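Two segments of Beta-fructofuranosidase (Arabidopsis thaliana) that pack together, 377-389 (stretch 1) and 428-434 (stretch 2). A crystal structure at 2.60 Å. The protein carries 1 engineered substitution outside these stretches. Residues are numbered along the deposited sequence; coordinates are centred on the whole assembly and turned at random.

Stretch 1 377-389: DLEKADVIEPSWT
Stretch 2 428-434: RIFKARQ

Stretch 1 meets the strand 428-431 of stretch 2 in parallel register, Val 383 opposite Lys 431 with 4.6 Å between their CA atoms; the two stretches bury 621 Å² together. From Leu 378 to Lys 380 the backbone is helical in phi/psi (-74/-18, -59/-32, -64/-10) without regular helical bonds. Leu 378 points sideways, but its end (chi1 -108°, chi2 t) approaches stretch 2, placing Leu 378 CD2 3.5 Å from Ile 429 CG2. Glu 379 contributes its carbonyl: Lys 431, m then t, t, t and thus extended, brings NZ to 3.0 Å from Glu 379 O, a weak hydrogen bond.

At Ala 381 the chain opens to -66/144, and CB points toward stretch 2, 4.1 Å from Ile 429 CG2. Asp 382 (-76/164, chi1 m) supplies the shortest hydrogen bond across the contact, Lys 431 N to Asp 382 O, 2.6 Å with an N-H...O angle of 149°. Asp 382 CB lies at the edge of the Phe 430 ring, 3.3 Å from Phe 430 CD1, on the sheet face shared by these two side chains.

Val 383 (-103/120, chi1 t) turns to the other face with Lys 431, Val 383 CG2 standing 3.9 Å from Lys 431 CB. Ile 384 (-52/141) continues the backbone pairing weakly, its N 3.5 Å from Lys 431 O at 152°. The p, p side chain of Ile 384 starts sideways, yet Ile 384 CG2 comes 3.4 Å from Phe 430 CB and Ile 384 CD1 lies at the edge of the Arg 433 guanidinium, 3.7 Å from Arg 433 NH2. A water donates to Ile 384 O (3.2 Å from the water O) and weakly accepts from Arg 433 NH2 (3.3 Å from the same O), bridging the stretches.

After Pro 386 and Ser 387, Trp 388 (-55/84, chi1 m, chi2 2°) points back toward stretch 2, Trp 388 CZ3 4.4 Å from Phe 430 CE2.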

# COMPACT_ATOMS: atom_id res chain seq x y z
N ASP A 377 -23.27 -25.59 2.52
CA ASP A 377 -23.20 -26.16 3.86
C ASP A 377 -21.97 -25.62 4.57
O ASP A 377 -20.89 -26.21 4.53
CB ASP A 377 -23.14 -27.68 3.79
CG ASP A 377 -23.77 -28.35 5.01
OD1 ASP A 377 -23.53 -29.55 5.21
OD2 ASP A 377 -24.53 -27.68 5.75
N LEU A 378 -22.15 -24.47 5.22
CA LEU A 378 -21.07 -23.82 5.95
C LEU A 378 -20.80 -24.59 7.24
O LEU A 378 -19.75 -24.43 7.86
CB LEU A 378 -21.46 -22.38 6.28
CG LEU A 378 -20.76 -21.24 5.54
CD1 LEU A 378 -21.53 -19.98 5.69
CD2 LEU A 378 -19.35 -21.09 6.09
N GLU A 379 -21.78 -25.40 7.64
CA GLU A 379 -21.67 -26.20 8.86
C GLU A 379 -20.47 -27.12 8.80
O GLU A 379 -19.86 -27.43 9.83
CB GLU A 379 -22.95 -27.02 9.08
CG GLU A 379 -24.12 -26.22 9.64
CD GLU A 379 -24.81 -25.32 8.62
OE1 GLU A 379 -25.44 -25.86 7.68
OE2 GLU A 379 -24.73 -24.07 8.76
N LYS A 380 -20.13 -27.57 7.61
CA LYS A 380 -18.99 -28.45 7.48
C LYS A 380 -17.72 -27.75 7.89
O LYS A 380 -16.68 -28.39 8.02
CB LYS A 380 -18.88 -28.98 6.05
CG LYS A 380 -19.55 -30.32 5.89
CD LYS A 380 -21.00 -30.18 6.26
CE LYS A 380 -21.70 -31.52 6.40
NZ LYS A 380 -23.05 -31.25 6.98
N ALA A 381 -17.79 -26.43 8.09
CA ALA A 381 -16.60 -25.68 8.48
C ALA A 381 -16.11 -26.07 9.88
O ALA A 381 -16.91 -26.38 10.77
CB ALA A 381 -16.86 -24.19 8.42
N ASP A 382 -14.80 -26.09 10.05
CA ASP A 382 -14.21 -26.44 11.33
C ASP A 382 -14.33 -25.28 12.30
O ASP A 382 -14.60 -24.15 11.89
CB ASP A 382 -12.73 -26.80 11.17
CG ASP A 382 -12.51 -28.23 10.69
OD1 ASP A 382 -11.47 -28.46 10.06
OD2 ASP A 382 -13.35 -29.10 10.96
N VAL A 383 -14.14 -25.56 13.59
CA VAL A 383 -14.19 -24.53 14.62
C VAL A 383 -12.76 -24.20 15.04
O VAL A 383 -12.03 -25.08 15.50
CB VAL A 383 -14.98 -25.00 15.86
CG1 VAL A 383 -14.96 -23.91 16.92
CG2 VAL A 383 -16.43 -25.33 15.48
N ILE A 384 -12.37 -22.94 14.85
CA ILE A 384 -11.02 -22.46 15.18
C ILE A 384 -10.57 -22.79 16.60
O ILE A 384 -11.35 -22.74 17.54
CB ILE A 384 -10.88 -20.90 14.94
CG1 ILE A 384 -12.12 -20.15 15.43
CG2 ILE A 384 -10.59 -20.60 13.47
CD1 ILE A 384 -12.07 -19.77 16.88
N GLU A 385 -9.30 -23.14 16.74
CA GLU A 385 -8.76 -23.45 18.05
C GLU A 385 -8.43 -22.07 18.66
O GLU A 385 -8.12 -21.12 17.92
CB GLU A 385 -7.51 -24.35 17.91
CG GLU A 385 -7.10 -25.18 19.16
CD GLU A 385 -7.62 -26.64 19.16
OE1 GLU A 385 -7.57 -27.32 18.10
OE2 GLU A 385 -8.04 -27.12 20.23
N PRO A 386 -8.54 -21.92 19.99
CA PRO A 386 -8.26 -20.67 20.71
C PRO A 386 -7.05 -19.87 20.21
O PRO A 386 -7.20 -18.77 19.65
CB PRO A 386 -8.10 -21.13 22.15
CG PRO A 386 -9.10 -22.23 22.24
CD PRO A 386 -8.92 -22.99 20.94
N SER A 387 -5.86 -20.42 20.42
CA SER A 387 -4.59 -19.76 20.05
C SER A 387 -4.57 -19.00 18.71
O SER A 387 -4.06 -17.88 18.63
CB SER A 387 -3.43 -20.77 20.06
OG SER A 387 -3.54 -21.73 19.02
N TRP A 388 -5.12 -19.63 17.68
CA TRP A 388 -5.16 -19.06 16.33
C TRP A 388 -5.80 -17.68 16.25
O TRP A 388 -6.97 -17.55 15.91
CB TRP A 388 -5.89 -20.03 15.41
CG TRP A 388 -5.26 -21.39 15.32
CD1 TRP A 388 -4.16 -21.84 15.99
CD2 TRP A 388 -5.69 -22.47 14.48
NE1 TRP A 388 -3.87 -23.13 15.62
CE2 TRP A 388 -4.80 -23.55 14.70
CE3 TRP A 388 -6.74 -22.63 13.58
CZ2 TRP A 388 -4.93 -24.77 14.04
CZ3 TRP A 388 -6.87 -23.85 12.92
CH2 TRP A 388 -5.97 -24.90 13.15
N THR A 389 -5.01 -16.64 16.53
CA THR A 389 -5.48 -15.26 16.51
C THR A 389 -4.79 -14.41 15.45
O THR A 389 -5.38 -13.49 14.89
CB THR A 389 -5.26 -14.61 17.88
OG1 THR A 389 -3.85 -14.50 18.11
CG2 THR A 389 -5.90 -15.43 18.98
N ARG A 428 -9.83 -20.21 3.77
CA ARG A 428 -10.10 -21.26 4.75
C ARG A 428 -11.21 -20.73 5.66
O ARG A 428 -11.06 -19.68 6.27
CB ARG A 428 -8.87 -21.55 5.60
CG ARG A 428 -7.86 -22.44 4.96
CD ARG A 428 -6.53 -22.11 5.57
NE ARG A 428 -5.49 -23.07 5.24
CZ ARG A 428 -5.24 -24.15 5.95
NH1 ARG A 428 -5.95 -24.40 7.03
NH2 ARG A 428 -4.26 -24.96 5.58
N ILE A 429 -12.33 -21.45 5.72
CA ILE A 429 -13.46 -21.02 6.55
C ILE A 429 -13.61 -21.87 7.81
O ILE A 429 -13.59 -23.09 7.77
CB ILE A 429 -14.83 -21.11 5.78
CG1 ILE A 429 -14.78 -20.34 4.46
CG2 ILE A 429 -15.95 -20.60 6.68
CD1 ILE A 429 -14.53 -18.86 4.59
N PHE A 430 -13.78 -21.19 8.93
CA PHE A 430 -13.97 -21.85 10.20
C PHE A 430 -15.09 -21.13 10.92
O PHE A 430 -15.53 -20.06 10.49
CB PHE A 430 -12.69 -21.80 11.03
CG PHE A 430 -11.53 -22.52 10.39
CD1 PHE A 430 -11.62 -23.88 10.11
CD2 PHE A 430 -10.37 -21.84 10.07
CE1 PHE A 430 -10.56 -24.55 9.51
CE2 PHE A 430 -9.30 -22.49 9.47
CZ PHE A 430 -9.39 -23.86 9.19
N LYS A 431 -15.55 -21.71 12.02
CA LYS A 431 -16.62 -21.12 12.82
C LYS A 431 -16.01 -20.34 13.97
O LYS A 431 -15.13 -20.84 14.66
CB LYS A 431 -17.55 -22.22 13.37
CG LYS A 431 -18.01 -23.24 12.32
CD LYS A 431 -19.18 -24.09 12.82
CE LYS A 431 -19.64 -25.09 11.77
NZ LYS A 431 -20.84 -25.88 12.19
N ALA A 432 -16.46 -19.11 14.17
CA ALA A 432 -15.94 -18.29 15.25
C ALA A 432 -16.17 -19.02 16.58
O ALA A 432 -15.27 -19.10 17.41
CB ALA A 432 -16.64 -16.93 15.27
N ARG A 433 -17.37 -19.56 16.75
CA ARG A 433 -17.76 -20.30 17.94
C ARG A 433 -18.31 -21.66 17.51
O ARG A 433 -17.57 -22.47 16.97
CB ARG A 433 -18.81 -19.53 18.74
CG ARG A 433 -18.30 -18.20 19.25
CD ARG A 433 -17.26 -18.37 20.35
NE ARG A 433 -15.96 -18.88 19.91
CZ ARG A 433 -15.50 -20.10 20.15
NH1 ARG A 433 -16.22 -20.98 20.83
NH2 ARG A 433 -14.28 -20.45 19.74
N GLN A 434 -19.60 -21.91 17.76
CA GLN A 434 -20.22 -23.17 17.35
C GLN A 434 -21.70 -23.02 17.05
O GLN A 434 -22.23 -23.64 16.12
CB GLN A 434 -20.07 -24.28 18.40
CG GLN A 434 -20.56 -25.66 17.89
CD GLN A 434 -20.66 -26.72 18.96
OE1 GLN A 434 -21.43 -26.57 19.92
NE2 GLN A 434 -19.89 -27.79 18.82
O HOH W 1 -12.85 -23.40 20.25